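PDB 3SD7: putative phosphatase from Clostridium difficile, which probably hydrolyses phosphate esters as a metal-dependent member of the haloacid dehalogenase-like superfamily, its natural substrate not being established. Local coordinates for residues K26-I31 with N125-L130; S50-L55 with E62-L67; K104-N109 with E141-Y146; N114-L119 with F147-Y152; K186-G191 with D206-L211. One frame throughout, in Å; residues are numbered along the deposited sequence. Where two conformers were deposited one is given.

Interaction 1. Residues K26-I31 with N125-L130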
# COMPACT_ATOMS: atom_id res chain seq x y z
N LYS A 26 8.57 21.00 16.96
CA LYS A 26 8.28 19.60 16.53
C LYS A 26 6.91 19.20 17.07
O LYS A 26 6.60 19.47 18.22
CB LYS A 26 9.36 18.65 17.06
CG LYS A 26 9.29 17.23 16.49
CD LYS A 26 10.41 16.34 17.05
CE LYS A 26 10.40 14.95 16.41
NZ LYS A 26 11.49 14.06 16.90
N LYS A 27 6.09 18.54 16.26
CA LYS A 27 4.76 18.16 16.71
C LYS A 27 4.72 16.72 17.25
O LYS A 27 5.51 15.87 16.84
CB LYS A 27 3.74 18.30 15.57
CG LYS A 27 2.32 18.56 16.07
CD LYS A 27 1.26 18.33 15.00
CE LYS A 27 1.45 19.17 13.75
NZ LYS A 27 0.38 18.88 12.75
N ASN A 28 3.80 16.47 18.18
CA ASN A 28 3.60 15.15 18.78
C ASN A 28 2.37 14.46 18.16
O ASN A 28 1.24 14.75 18.53
CB ASN A 28 3.41 15.30 20.30
CG ASN A 28 3.13 13.95 21.00
OD1 ASN A 28 3.50 12.88 20.52
ND2 ASN A 28 2.49 14.03 22.16
N TYR A 29 2.60 13.52 17.25
CA TYR A 29 1.49 12.83 16.60
C TYR A 29 0.99 11.65 17.44
O TYR A 29 1.76 10.80 17.86
CB TYR A 29 1.91 12.34 15.24
CG TYR A 29 2.38 13.44 14.34
CD1 TYR A 29 1.48 14.26 13.68
CD2 TYR A 29 3.74 13.67 14.14
CE1 TYR A 29 1.91 15.27 12.85
CE2 TYR A 29 4.18 14.69 13.30
CZ TYR A 29 3.26 15.49 12.67
OH TYR A 29 3.68 16.49 11.85
N GLU A 30 -0.32 11.57 17.63
CA GLU A 30 -0.91 10.51 18.45
C GLU A 30 -1.59 9.40 17.64
O GLU A 30 -1.81 8.31 18.15
CB GLU A 30 -1.92 11.13 19.40
CG GLU A 30 -1.29 12.15 20.32
CD GLU A 30 -2.31 12.90 21.17
OE1 GLU A 30 -3.49 12.48 21.22
OE2 GLU A 30 -1.92 13.91 21.79
N ILE A 31 -1.96 9.72 16.40
CA ILE A 31 -2.62 8.78 15.49
C ILE A 31 -1.77 8.73 14.21
O ILE A 31 -1.56 9.77 13.57
CB ILE A 31 -4.09 9.21 15.17
CG1 ILE A 31 -4.93 9.28 16.47
CG2 ILE A 31 -4.71 8.28 14.10
CD1 ILE A 31 -6.41 9.67 16.26
N ASN A 125 4.69 3.19 22.77
CA ASN A 125 4.61 4.57 23.19
C ASN A 125 3.16 5.05 23.26
O ASN A 125 2.90 6.22 23.55
CB ASN A 125 5.41 5.45 22.25
CG ASN A 125 5.48 6.92 22.70
OD1 ASN A 125 5.17 7.80 21.89
ND2 ASN A 125 5.90 7.19 23.94
N GLY A 126 2.23 4.15 23.01
CA GLY A 126 0.82 4.49 23.10
C GLY A 126 0.17 5.09 21.87
O GLY A 126 -0.98 5.54 21.96
N LYS A 127 0.87 5.12 20.74
CA LYS A 127 0.28 5.69 19.53
C LYS A 127 -0.77 4.76 18.97
O LYS A 127 -0.67 3.55 19.10
CB LYS A 127 1.35 5.98 18.49
CG LYS A 127 2.30 7.04 18.99
CD LYS A 127 3.25 7.52 17.99
CE LYS A 127 4.32 8.40 18.67
NZ LYS A 127 3.84 9.59 19.46
N ILE A 128 -1.81 5.36 18.38
CA ILE A 128 -2.84 4.60 17.70
C ILE A 128 -2.37 4.49 16.24
O ILE A 128 -2.07 5.51 15.58
CB ILE A 128 -4.18 5.35 17.75
CG1 ILE A 128 -4.68 5.38 19.19
CG2 ILE A 128 -5.20 4.61 16.85
CD1 ILE A 128 -5.85 6.31 19.40
N LEU A 129 -2.27 3.25 15.78
CA LEU A 129 -1.77 2.95 14.44
C LEU A 129 -2.94 2.40 13.62
O LEU A 129 -3.72 1.53 14.07
CB LEU A 129 -0.65 1.93 14.51
CG LEU A 129 0.48 2.24 15.50
CD1 LEU A 129 1.57 1.16 15.42
CD2 LEU A 129 1.07 3.63 15.22
N LEU A 130 -3.06 2.93 12.41
CA LEU A 130 -4.13 2.53 11.51
C LEU A 130 -3.57 2.23 10.14
O LEU A 130 -2.55 2.79 9.74
CB LEU A 130 -5.12 3.69 11.38
CG LEU A 130 -5.71 4.33 12.65
CD1 LEU A 130 -6.55 5.60 12.31
CD2 LEU A 130 -6.53 3.32 13.42
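Lys127 reaches across to the backbone of Tyr29, and its ammonium group donates to the carbonyl there (Lys127 NZ to Tyr29 O, 2.9 Å). The donor lies 20° out of the carbonyl plane. The chain runs extended as far as CE, with CD and CE lying against the same carbonyl oxygen, and only the last torsion bends (chi4 -56°) to turn NZ onto it. Within its own segment Lys127 NZ also makes a weak bond to Asn125 OD1 at 3.3 Å, and Asn28 OD1 stands 3.5 Å from Lys127 NZ. One residue further on, the amide Ile128 N is satisfied by Glu30 O in a nearly straight bond of 3.0 Å (168° at the hydrogen). A backbone bond pairs Ile128 with Val32 of strand 31-34, and Ile128 O receives in addition a CA-H...O contact from Ile31 CA at 3.3 Å. Beyond the polar part, Ile31 CG2 meets Leu130 CD1 at 3.7 Å, where helix 168-179 packs against both side chains. The Tyr29 hydroxyl is bonded to Asp206 and Tyr227. Gly126, with positive phi, closes helix 115-124 in a Schellman motif just before the strand starts. Ile31 and Ile128 form a parallel bridge, the beginning of the pairing between strands 31-34 and 128-133 in the central parallel sheet of a Rossmann-like HAD core.

Interaction 2. Residues S50-L55 with E62-L67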
# COMPACT_ATOMS: atom_id res chain seq x y z
N SER A 50 1.86 -13.55 -10.34
CA SER A 50 0.47 -13.64 -10.79
C SER A 50 0.37 -13.23 -12.25
O SER A 50 -0.30 -13.90 -13.03
CB SER A 50 -0.46 -12.78 -9.93
OG SER A 50 -0.45 -13.21 -8.58
N ILE A 51 1.05 -12.13 -12.62
CA ILE A 51 1.08 -11.71 -14.02
C ILE A 51 1.75 -12.78 -14.89
O ILE A 51 1.24 -13.12 -15.96
CB ILE A 51 1.80 -10.34 -14.20
CG1 ILE A 51 1.02 -9.26 -13.46
CG2 ILE A 51 1.91 -10.00 -15.68
CD1 ILE A 51 1.68 -7.87 -13.46
N GLN A 52 2.88 -13.30 -14.43
CA GLN A 52 3.62 -14.33 -15.16
C GLN A 52 2.74 -15.55 -15.43
O GLN A 52 2.71 -16.09 -16.55
CB GLN A 52 4.86 -14.76 -14.36
CG GLN A 52 5.82 -15.71 -15.11
CD GLN A 52 6.97 -16.17 -14.23
OE1 GLN A 52 6.76 -16.69 -13.14
NE2 GLN A 52 8.19 -15.99 -14.71
N TYR A 53 2.02 -15.97 -14.40
CA TYR A 53 1.11 -17.11 -14.50
C TYR A 53 0.02 -16.84 -15.54
O TYR A 53 -0.34 -17.73 -16.33
CB TYR A 53 0.48 -17.40 -13.13
CG TYR A 53 -0.60 -18.45 -13.14
CD1 TYR A 53 -0.27 -19.81 -13.15
CD2 TYR A 53 -1.95 -18.10 -13.12
CE1 TYR A 53 -1.26 -20.78 -13.15
CE2 TYR A 53 -2.95 -19.07 -13.12
CZ TYR A 53 -2.60 -20.40 -13.13
OH TYR A 53 -3.58 -21.37 -13.13
N SER A 54 -0.51 -15.61 -15.55
CA SER A 54 -1.55 -15.24 -16.50
C SER A 54 -0.96 -15.27 -17.90
O SER A 54 -1.47 -15.98 -18.77
CB SER A 54 -2.14 -13.88 -16.17
OG SER A 54 -3.19 -13.57 -17.08
N LEU A 55 0.13 -14.54 -18.12
CA LEU A 55 0.80 -14.53 -19.44
C LEU A 55 1.07 -15.96 -19.93
O LEU A 55 0.86 -16.28 -21.11
CB LEU A 55 2.11 -13.73 -19.39
CG LEU A 55 1.92 -12.22 -19.20
CD1 LEU A 55 3.25 -11.52 -18.96
CD2 LEU A 55 1.20 -11.62 -20.41
N GLU A 62 7.83 -14.95 -19.74
CA GLU A 62 8.49 -13.72 -19.28
C GLU A 62 9.26 -13.93 -17.98
O GLU A 62 8.85 -14.72 -17.12
CB GLU A 62 7.46 -12.60 -19.02
CG GLU A 62 6.99 -11.81 -20.23
CD GLU A 62 7.99 -10.75 -20.70
OE1 GLU A 62 7.53 -9.71 -21.24
OE2 GLU A 62 9.22 -10.93 -20.51
N ASP A 63 10.38 -13.22 -17.84
CA ASP A 63 11.16 -13.25 -16.61
C ASP A 63 10.47 -12.29 -15.64
O ASP A 63 9.93 -11.27 -16.07
CB ASP A 63 12.60 -12.79 -16.88
CG ASP A 63 13.44 -12.67 -15.61
OD1 ASP A 63 12.87 -12.56 -14.50
OD2 ASP A 63 14.68 -12.65 -15.73
N LEU A 64 10.48 -12.61 -14.35
CA LEU A 64 9.82 -11.77 -13.33
C LEU A 64 10.39 -10.35 -13.27
O LEU A 64 9.66 -9.40 -13.00
CB LEU A 64 9.90 -12.40 -11.94
CG LEU A 64 9.13 -13.68 -11.69
CD1 LEU A 64 9.36 -14.15 -10.26
CD2 LEU A 64 7.64 -13.47 -11.94
N GLU A 65 11.70 -10.20 -13.54
CA GLU A 65 12.34 -8.87 -13.53
C GLU A 65 11.68 -7.91 -14.53
O GLU A 65 11.57 -6.71 -14.26
CB GLU A 65 13.85 -8.98 -13.81
CG GLU A 65 14.22 -9.41 -15.23
CD GLU A 65 15.73 -9.65 -15.43
OE1 GLU A 65 16.51 -9.43 -14.48
OE2 GLU A 65 16.13 -10.05 -16.55
N ASN A 66 11.21 -8.45 -15.65
CA ASN A 66 10.57 -7.65 -16.71
C ASN A 66 9.09 -7.32 -16.42
O ASN A 66 8.44 -6.61 -17.19
CB ASN A 66 10.70 -8.37 -18.06
CG ASN A 66 12.16 -8.60 -18.46
OD1 ASN A 66 12.49 -9.59 -19.12
ND2 ASN A 66 13.04 -7.69 -18.05
N LEU A 67 8.57 -7.86 -15.32
CA LEU A 67 7.17 -7.60 -14.91
C LEU A 67 7.08 -6.62 -13.76
O LEU A 67 5.99 -6.19 -13.38
CB LEU A 67 6.49 -8.92 -14.52
CG LEU A 67 6.54 -10.00 -15.61
CD1 LEU A 67 5.90 -11.29 -15.08
CD2 LEU A 67 5.85 -9.54 -16.89
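A helix and the loop that folds back along it make this contact in the helical part of the chain inserted between the short strands 41-42 and 110-111, consistent with a HAD cap. Gln52, on helix 44-57, grips the returning loop through its amide: Gln52 NE2 donates to Glu62 O at 2.8 Å, with 170° at the hydrogen. The acceptor is only 3° out of the Gln52 amide plane, and the donor sits nearly in line with the carbonyl bond. Gln52 CG stands anti to the backbone N (chi1 -172°) and the chain continues extended, which carries the amide out from the helix to the loop. Leu64 crosses this side chain at about a right angle, its CD2 lying 3.5 Å from Gln52 OE1 and close to CD as well, so a methyl group packs beside the amide. Alongside, Leu67 spreads its two branches: Leu67 CD1 touches Gln52 CB at 3.7 Å, while Leu67 CD2 packs against both Ile51 CG2 (4.1 Å) and Leu55 CD1 (3.9 Å). Leu55 CD1 also meets the aliphatic CG of Glu62 at 4.0 Å, and the carboxylate of Glu62 is held by Tyr83. Together these contacts hold a helix and its returning loop against each other within the helical insertion, as expected of a HAD cap.

Interaction 3. Residues K104-N109 with E141-Y146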
# COMPACT_ATOMS: atom_id res chain seq x y z
N LYS A 104 -1.80 -18.19 -4.25
CA LYS A 104 -0.41 -18.07 -3.76
C LYS A 104 0.16 -16.67 -3.73
O LYS A 104 1.01 -16.37 -2.88
CB LYS A 104 0.51 -18.94 -4.64
CG LYS A 104 0.17 -20.42 -4.54
CD LYS A 104 1.16 -21.35 -5.22
CE LYS A 104 1.15 -21.26 -6.74
NZ LYS A 104 1.70 -22.53 -7.35
N GLY A 105 -0.26 -15.82 -4.66
CA GLY A 105 0.27 -14.46 -4.73
C GLY A 105 0.10 -13.68 -3.43
O GLY A 105 0.98 -12.95 -3.01
N ILE A 106 -1.04 -13.90 -2.77
CA ILE A 106 -1.36 -13.16 -1.53
C ILE A 106 -0.34 -13.44 -0.42
O ILE A 106 -0.13 -12.61 0.46
CB ILE A 106 -2.80 -13.48 -1.05
CG1 ILE A 106 -3.20 -12.62 0.17
CG2 ILE A 106 -2.94 -14.96 -0.73
CD1 ILE A 106 -3.09 -11.17 -0.07
N PHE A 107 0.29 -14.61 -0.47
CA PHE A 107 1.28 -14.98 0.53
C PHE A 107 2.71 -14.60 0.13
O PHE A 107 3.64 -14.81 0.90
CB PHE A 107 1.20 -16.48 0.82
CG PHE A 107 -0.16 -16.93 1.25
CD1 PHE A 107 -0.62 -16.65 2.53
CD2 PHE A 107 -0.99 -17.59 0.36
CE1 PHE A 107 -1.89 -17.05 2.93
CE2 PHE A 107 -2.26 -18.00 0.76
CZ PHE A 107 -2.71 -17.73 2.04
N GLU A 108 2.87 -14.02 -1.06
CA GLU A 108 4.18 -13.65 -1.57
C GLU A 108 4.41 -12.14 -1.43
O GLU A 108 4.28 -11.37 -2.38
CB GLU A 108 4.30 -14.13 -3.01
CG GLU A 108 4.36 -15.66 -3.07
CD GLU A 108 4.18 -16.23 -4.46
OE1 GLU A 108 3.68 -15.53 -5.35
OE2 GLU A 108 4.54 -17.42 -4.64
N ASN A 109 4.74 -11.75 -0.21
CA ASN A 109 5.07 -10.38 0.14
C ASN A 109 6.30 -10.40 1.03
O ASN A 109 6.63 -11.44 1.64
CB ASN A 109 3.93 -9.70 0.94
CG ASN A 109 2.63 -9.64 0.19
OD1 ASN A 109 2.31 -8.63 -0.44
ND2 ASN A 109 1.83 -10.72 0.27
N GLU A 141 -5.50 -7.27 5.65
CA GLU A 141 -5.58 -7.99 6.92
C GLU A 141 -4.83 -9.33 6.85
O GLU A 141 -4.13 -9.68 7.79
CB GLU A 141 -7.04 -8.17 7.31
CG GLU A 141 -7.72 -6.87 7.69
CD GLU A 141 -9.15 -7.08 8.11
OE1 GLU A 141 -9.79 -7.99 7.55
OE2 GLU A 141 -9.64 -6.31 8.96
N THR A 142 -4.96 -10.04 5.74
CA THR A 142 -4.28 -11.32 5.55
C THR A 142 -2.77 -11.14 5.66
O THR A 142 -2.08 -11.90 6.35
CB THR A 142 -4.65 -11.97 4.22
OG1 THR A 142 -6.03 -12.36 4.27
CG2 THR A 142 -3.79 -13.21 3.96
N ILE A 143 -2.26 -10.13 4.97
CA ILE A 143 -0.82 -9.84 4.96
C ILE A 143 -0.31 -9.38 6.31
O ILE A 143 0.76 -9.81 6.75
CB ILE A 143 -0.51 -8.78 3.88
CG1 ILE A 143 -0.79 -9.37 2.50
CG2 ILE A 143 0.91 -8.30 4.00
CD1 ILE A 143 -0.85 -8.31 1.38
N LEU A 144 -1.05 -8.54 7.01
CA LEU A 144 -0.59 -8.05 8.29
C LEU A 144 -0.60 -9.19 9.31
O LEU A 144 0.31 -9.29 10.14
CB LEU A 144 -1.40 -6.86 8.75
CG LEU A 144 -1.20 -5.59 7.89
CD1 LEU A 144 -2.29 -4.59 8.21
CD2 LEU A 144 0.17 -5.00 8.07
N ARG A 145 -1.61 -10.06 9.19
CA ARG A 145 -1.67 -11.27 10.01
C ARG A 145 -0.48 -12.20 9.70
O ARG A 145 0.15 -12.73 10.62
CB ARG A 145 -3.00 -11.96 9.78
CG ARG A 145 -4.16 -11.32 10.44
CD ARG A 145 -5.47 -11.99 10.06
NE ARG A 145 -6.51 -11.63 11.00
CZ ARG A 145 -6.87 -12.36 12.06
NH1 ARG A 145 -6.32 -13.53 12.34
NH2 ARG A 145 -7.81 -11.90 12.84
N TYR A 146 -0.13 -12.38 8.41
CA TYR A 146 1.00 -13.23 7.98
C TYR A 146 2.33 -12.83 8.61
O TYR A 146 3.18 -13.71 8.91
CB TYR A 146 1.10 -13.21 6.44
CG TYR A 146 2.25 -14.00 5.83
CD1 TYR A 146 2.05 -15.29 5.37
CD2 TYR A 146 3.50 -13.43 5.65
CE1 TYR A 146 3.07 -16.01 4.80
CE2 TYR A 146 4.55 -14.14 5.06
CZ TYR A 146 4.32 -15.44 4.63
OH TYR A 146 5.33 -16.17 4.05
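Ile143, Phe107 and Tyr146 bury the largest areas here. Ile143, on helix 137-146, pushes its CG1-CD1 branch between two partners of segment 104-109. Ile143 CG1 meets Ile106 CD1 at 3.9 Å, while Ile143 CD1 lies 3.7 Å from Asn109 OD1, and the Asn109 side chain crosses it at about a right angle. Ile106 reaches over because its CG1 points away from the backbone N (chi1 -175°), which also brings Ile106 CG1 to 3.9 Å from Thr142 CG2. Phe107 and Tyr146 cross obliquely, Tyr146 CD1 arriving at the edge of the Phe107 ring, near its plane, 4.1 Å from Phe107 CD1. One face of the Phe107 ring carries Ile106 CG2, toward its rim. Hydrogen bonds play no clear part across the segments. A type I beta turn from Gly105 to Glu108 presents Ile106 and Phe107 as the chain leaves helix 87-105 for strand 110-111, consistent with a cap-to-core junction of a HAD phosphatase.

Interaction 4. Residues N114-L119 with F147-Y152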
# COMPACT_ATOMS: atom_id res chain seq x y z
N ASN A 114 13.12 -3.65 9.26
CA ASN A 114 12.98 -2.77 10.46
C ASN A 114 11.59 -2.24 10.73
O ASN A 114 11.37 -1.56 11.73
CB ASN A 114 13.99 -1.62 10.42
CG ASN A 114 15.43 -2.13 10.27
OD1 ASN A 114 15.83 -3.09 10.94
ND2 ASN A 114 16.21 -1.47 9.41
N MET A 115 10.64 -2.57 9.87
CA MET A 115 9.28 -2.06 10.06
C MET A 115 8.65 -2.65 11.31
O MET A 115 8.04 -1.91 12.11
CB MET A 115 8.43 -2.30 8.83
CG MET A 115 7.04 -1.67 8.96
SD MET A 115 6.94 0.07 9.43
CE MET A 115 7.45 0.89 7.88
N LYS A 116 8.83 -3.96 11.54
CA LYS A 116 8.22 -4.55 12.74
C LYS A 116 8.70 -3.83 14.00
O LYS A 116 7.91 -3.49 14.88
CB LYS A 116 8.41 -6.06 12.78
CG LYS A 116 7.53 -6.75 13.79
CD LYS A 116 7.75 -8.25 13.78
CE LYS A 116 6.66 -8.96 14.57
NZ LYS A 116 6.51 -8.43 15.95
N GLU A 117 10.01 -3.58 14.09
CA GLU A 117 10.59 -2.84 15.22
C GLU A 117 9.97 -1.45 15.39
O GLU A 117 9.64 -1.06 16.51
CB GLU A 117 12.12 -2.71 15.09
CG GLU A 117 12.70 -1.57 15.98
CD GLU A 117 14.17 -1.27 15.71
OE1 GLU A 117 14.98 -2.21 15.82
OE2 GLU A 117 14.51 -0.09 15.44
N ILE A 118 9.82 -0.68 14.30
CA ILE A 118 9.29 0.66 14.48
C ILE A 118 7.82 0.61 14.88
O ILE A 118 7.39 1.40 15.72
CB ILE A 118 9.55 1.62 13.28
CG1 ILE A 118 8.63 1.34 12.15
CG2 ILE A 118 11.07 1.68 12.89
CD1 ILE A 118 7.27 1.94 12.37
N LEU A 119 7.05 -0.33 14.32
CA LEU A 119 5.64 -0.46 14.74
C LEU A 119 5.56 -0.78 16.23
O LEU A 119 4.75 -0.19 16.92
CB LEU A 119 4.91 -1.53 13.96
CG LEU A 119 4.78 -1.21 12.47
CD1 LEU A 119 4.17 -2.39 11.75
CD2 LEU A 119 3.95 0.07 12.21
N PHE A 147 2.53 -11.52 8.78
CA PHE A 147 3.76 -10.95 9.39
C PHE A 147 3.68 -10.69 10.87
O PHE A 147 4.60 -10.12 11.47
CB PHE A 147 4.21 -9.70 8.64
CG PHE A 147 4.73 -9.99 7.29
CD1 PHE A 147 5.92 -10.69 7.13
CD2 PHE A 147 4.03 -9.60 6.16
CE1 PHE A 147 6.40 -10.98 5.87
CE2 PHE A 147 4.51 -9.90 4.90
CZ PHE A 147 5.68 -10.58 4.75
N ASP A 148 2.57 -11.11 11.47
CA ASP A 148 2.35 -10.96 12.90
C ASP A 148 2.41 -9.50 13.34
O ASP A 148 2.85 -9.19 14.44
CB ASP A 148 3.35 -11.83 13.69
CG ASP A 148 2.93 -12.04 15.14
OD1 ASP A 148 1.72 -11.95 15.45
OD2 ASP A 148 3.83 -12.28 15.97
N ILE A 149 1.95 -8.59 12.49
CA ILE A 149 1.94 -7.17 12.85
C ILE A 149 0.50 -6.58 12.91
O ILE A 149 0.33 -5.43 13.27
CB ILE A 149 2.85 -6.29 11.93
CG1 ILE A 149 2.42 -6.38 10.47
CG2 ILE A 149 4.32 -6.71 12.15
CD1 ILE A 149 3.19 -5.40 9.52
N ASP A 150 -0.51 -7.40 12.57
CA ASP A 150 -1.91 -7.02 12.67
C ASP A 150 -2.22 -6.48 14.07
O ASP A 150 -2.95 -5.48 14.23
CB ASP A 150 -2.79 -8.24 12.40
CG ASP A 150 -4.26 -7.97 12.68
OD1 ASP A 150 -4.80 -7.05 12.09
OD2 ASP A 150 -4.88 -8.72 13.48
N ARG A 151 -1.65 -7.15 15.07
CA ARG A 151 -1.84 -6.82 16.47
C ARG A 151 -1.52 -5.37 16.86
O ARG A 151 -2.01 -4.88 17.86
CB ARG A 151 -0.98 -7.78 17.34
CG ARG A 151 0.52 -7.62 17.12
CD ARG A 151 1.38 -8.56 17.98
NE ARG A 151 1.10 -9.97 17.68
CZ ARG A 151 1.62 -11.00 18.34
NH1 ARG A 151 2.47 -10.81 19.35
NH2 ARG A 151 1.29 -12.24 17.99
N TYR A 152 -0.70 -4.67 16.08
CA TYR A 152 -0.32 -3.28 16.41
C TYR A 152 -1.28 -2.23 15.88
O TYR A 152 -1.18 -1.07 16.24
CB TYR A 152 1.10 -2.98 15.89
CG TYR A 152 2.11 -3.97 16.44
CD1 TYR A 152 2.28 -4.10 17.81
CD2 TYR A 152 2.83 -4.81 15.60
CE1 TYR A 152 3.15 -5.03 18.34
CE2 TYR A 152 3.74 -5.75 16.13
CZ TYR A 152 3.88 -5.85 17.50
OH TYR A 152 4.75 -6.79 18.06
O HOH W 1 4.33 -9.57 16.74
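Lys116 and Tyr152 approach at about a right angle, the ammonium group arriving at the edge of the ring, in its plane, with Lys116 NZ 3.2 Å from Tyr152 OH. The lysine chain first passes Ile149, Lys116 CG touching Ile149 CG2 at 3.6 Å, then bends at its last torsion (chi4 -54°) toward the hydroxyl. The branches of Ile149 part: CG2 goes to Lys116, whereas Ile149 CD1 meets Leu119 CD1 at 3.9 Å. Leu119 CB sits 4.2 Å from Tyr152 CD2. One ring face of Tyr152 is covered by Arg151 CG, over its centre, and Tyr123 meets the same ring edge-to-face. A water accepts from Lys116 NZ at 2.6 Å and donates to Asp148 O at 2.8 Å, with a weak bond to Asp148 OD2; it also bonds Tyr152 OH at 3.1 Å. Asp148, the positive-phi residue of the Schellman motif that ends helix 137-146, pairs with Arg151 through a salt bridge (Arg151 NH2 to Asp148 OD1, 2.6 Å). The ammonium group has its strongest partner in Glu120, and the nearby carboxylates would probably stabilise its positive charge, so apolar packing and a water-bridged ionic cluster together join helix 115-124 to the turn after helix 137-146.

Interaction 5. Residues K186-G191 with D206-L211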
# COMPACT_ATOMS: atom_id res chain seq x y z
N LYS A 186 -2.89 16.14 15.53
CA LYS A 186 -2.05 15.08 16.07
C LYS A 186 -2.12 13.83 15.17
O LYS A 186 -1.77 12.75 15.61
CB LYS A 186 -2.46 14.70 17.50
CG LYS A 186 -2.40 15.83 18.53
CD LYS A 186 -1.08 16.57 18.51
CE LYS A 186 -0.70 17.11 19.89
NZ LYS A 186 -1.76 17.93 20.52
N VAL A 187 -2.59 14.00 13.93
CA VAL A 187 -2.74 12.88 12.97
C VAL A 187 -1.75 13.01 11.82
O VAL A 187 -1.48 14.11 11.33
CB VAL A 187 -4.20 12.81 12.38
CG1 VAL A 187 -4.35 11.58 11.51
CG2 VAL A 187 -5.27 12.76 13.49
N ILE A 188 -1.18 11.88 11.39
CA ILE A 188 -0.23 11.87 10.29
C ILE A 188 -0.40 10.61 9.44
O ILE A 188 -0.66 9.54 9.96
CB ILE A 188 1.23 12.02 10.77
CG1 ILE A 188 2.15 12.30 9.59
CG2 ILE A 188 1.69 10.83 11.65
CD1 ILE A 188 3.50 13.00 10.02
N MET A 189 -0.28 10.79 8.11
CA MET A 189 -0.35 9.72 7.13
C MET A 189 1.05 9.39 6.59
O MET A 189 1.80 10.29 6.18
CB MET A 189 -1.25 10.16 5.96
CG MET A 189 -1.32 9.17 4.78
SD MET A 189 -2.25 7.67 5.23
CE MET A 189 -2.00 6.66 3.75
N VAL A 190 1.36 8.11 6.52
CA VAL A 190 2.66 7.63 6.01
C VAL A 190 2.42 6.80 4.76
O VAL A 190 1.64 5.85 4.77
CB VAL A 190 3.36 6.78 7.06
CG1 VAL A 190 4.73 6.30 6.55
CG2 VAL A 190 3.51 7.55 8.37
N GLY A 191 3.10 7.13 3.67
CA GLY A 191 2.89 6.42 2.42
C GLY A 191 4.01 6.62 1.43
O GLY A 191 4.83 7.51 1.61
N ASP A 206 -1.08 16.00 8.29
CA ASP A 206 0.31 15.94 7.90
C ASP A 206 0.62 14.60 7.22
O ASP A 206 -0.18 13.65 7.25
CB ASP A 206 1.22 16.15 9.13
CG ASP A 206 1.25 17.62 9.59
OD1 ASP A 206 0.68 18.49 8.91
OD2 ASP A 206 1.88 17.90 10.65
N SER A 207 1.79 14.55 6.59
CA SER A 207 2.23 13.39 5.86
C SER A 207 3.73 13.16 5.85
O SER A 207 4.53 14.09 5.88
CB SER A 207 1.76 13.46 4.40
OG SER A 207 2.19 14.68 3.79
N ILE A 208 4.08 11.88 5.78
CA ILE A 208 5.44 11.43 5.57
C ILE A 208 5.44 10.68 4.23
O ILE A 208 4.70 9.69 4.05
CB ILE A 208 5.94 10.44 6.62
CG1 ILE A 208 5.95 11.08 8.01
CG2 ILE A 208 7.38 9.96 6.23
CD1 ILE A 208 6.39 10.14 9.14
N GLY A 209 6.21 11.18 3.28
CA GLY A 209 6.40 10.50 2.01
C GLY A 209 7.68 9.68 2.12
O GLY A 209 8.77 10.22 2.41
N VAL A 210 7.58 8.37 1.92
CA VAL A 210 8.75 7.51 2.00
C VAL A 210 9.31 7.26 0.59
O VAL A 210 8.56 7.23 -0.38
CB VAL A 210 8.49 6.18 2.73
CG1 VAL A 210 7.73 6.44 4.05
CG2 VAL A 210 7.70 5.16 1.85
N LEU A 211 10.62 7.05 0.51
CA LEU A 211 11.31 6.84 -0.75
C LEU A 211 11.74 5.39 -0.98
O LEU A 211 12.27 5.08 -2.05
CB LEU A 211 12.57 7.74 -0.85
CG LEU A 211 12.35 9.25 -0.66
CD1 LEU A 211 13.70 9.98 -0.72
CD2 LEU A 211 11.37 9.79 -1.74
O HOH W 2 -1.66 16.79 11.03
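Strands 187-191 and 206-210 run parallel, 21° apart, in the register Ile188-Asp206 through Gly191-Gly209, joined by four backbone hydrogen bonds: Met189 N to Asp206 O (3.0 Å), Ile208 N to Met189 O (2.8 Å), Gly191 N to Ile208 O (3.0 Å) and Val210 N to Gly191 O (2.9 Å). At the start, a water bridges Val187 O and Asp206 N. On the face bearing Ile188, Val190, Asp206 and Ile208, Asp206 CB packs 4.0 Å from both Ile188 CG1 and Ile188 CD1, its carboxylate held by Lys27 and Tyr29. Ile188 CD1 meets Ile208 CG1 at 3.7 Å. Val190 and Ile208 lie side by side, pointing the same way, with Val190 CG2 3.9 Å from Ile208 CD1. Val190 CG1 touches Val210 CG1, the two side chains almost at right angles. Met189 and Ser207 point to the other face, where helix 194-203 packs; this helix makes the beta-alpha-beta crossover between the two strands. Strand 31-34 flanks 187-191, strand 227-229 flanks 206-210, and Gly191 leads into the sodium ligand Asp192.

Interactions 1 and 5 share the central parallel sheet, their centres about 11 Å apart, and are tied where Lys27 and Tyr29 reach Asp206. Interaction 4 lies beside the same core, its centre about 15 Å from that of interaction 1, and touches it through Leu129. Interaction 3 adjoins interaction 4 at the end of helix 137-146 and links this region to helix 87-105. Interaction 2, in the helical insertion, has its centre about 40 Å from that of interaction 1, yet is nested inside the loop which interaction 1 closes. Along the chain, interactions 3 and 4 alternate with interaction 1, and interaction 5 follows in series. The sodium ion, held by Asp37 and Asp192, marks the probable active site near the core strand ends.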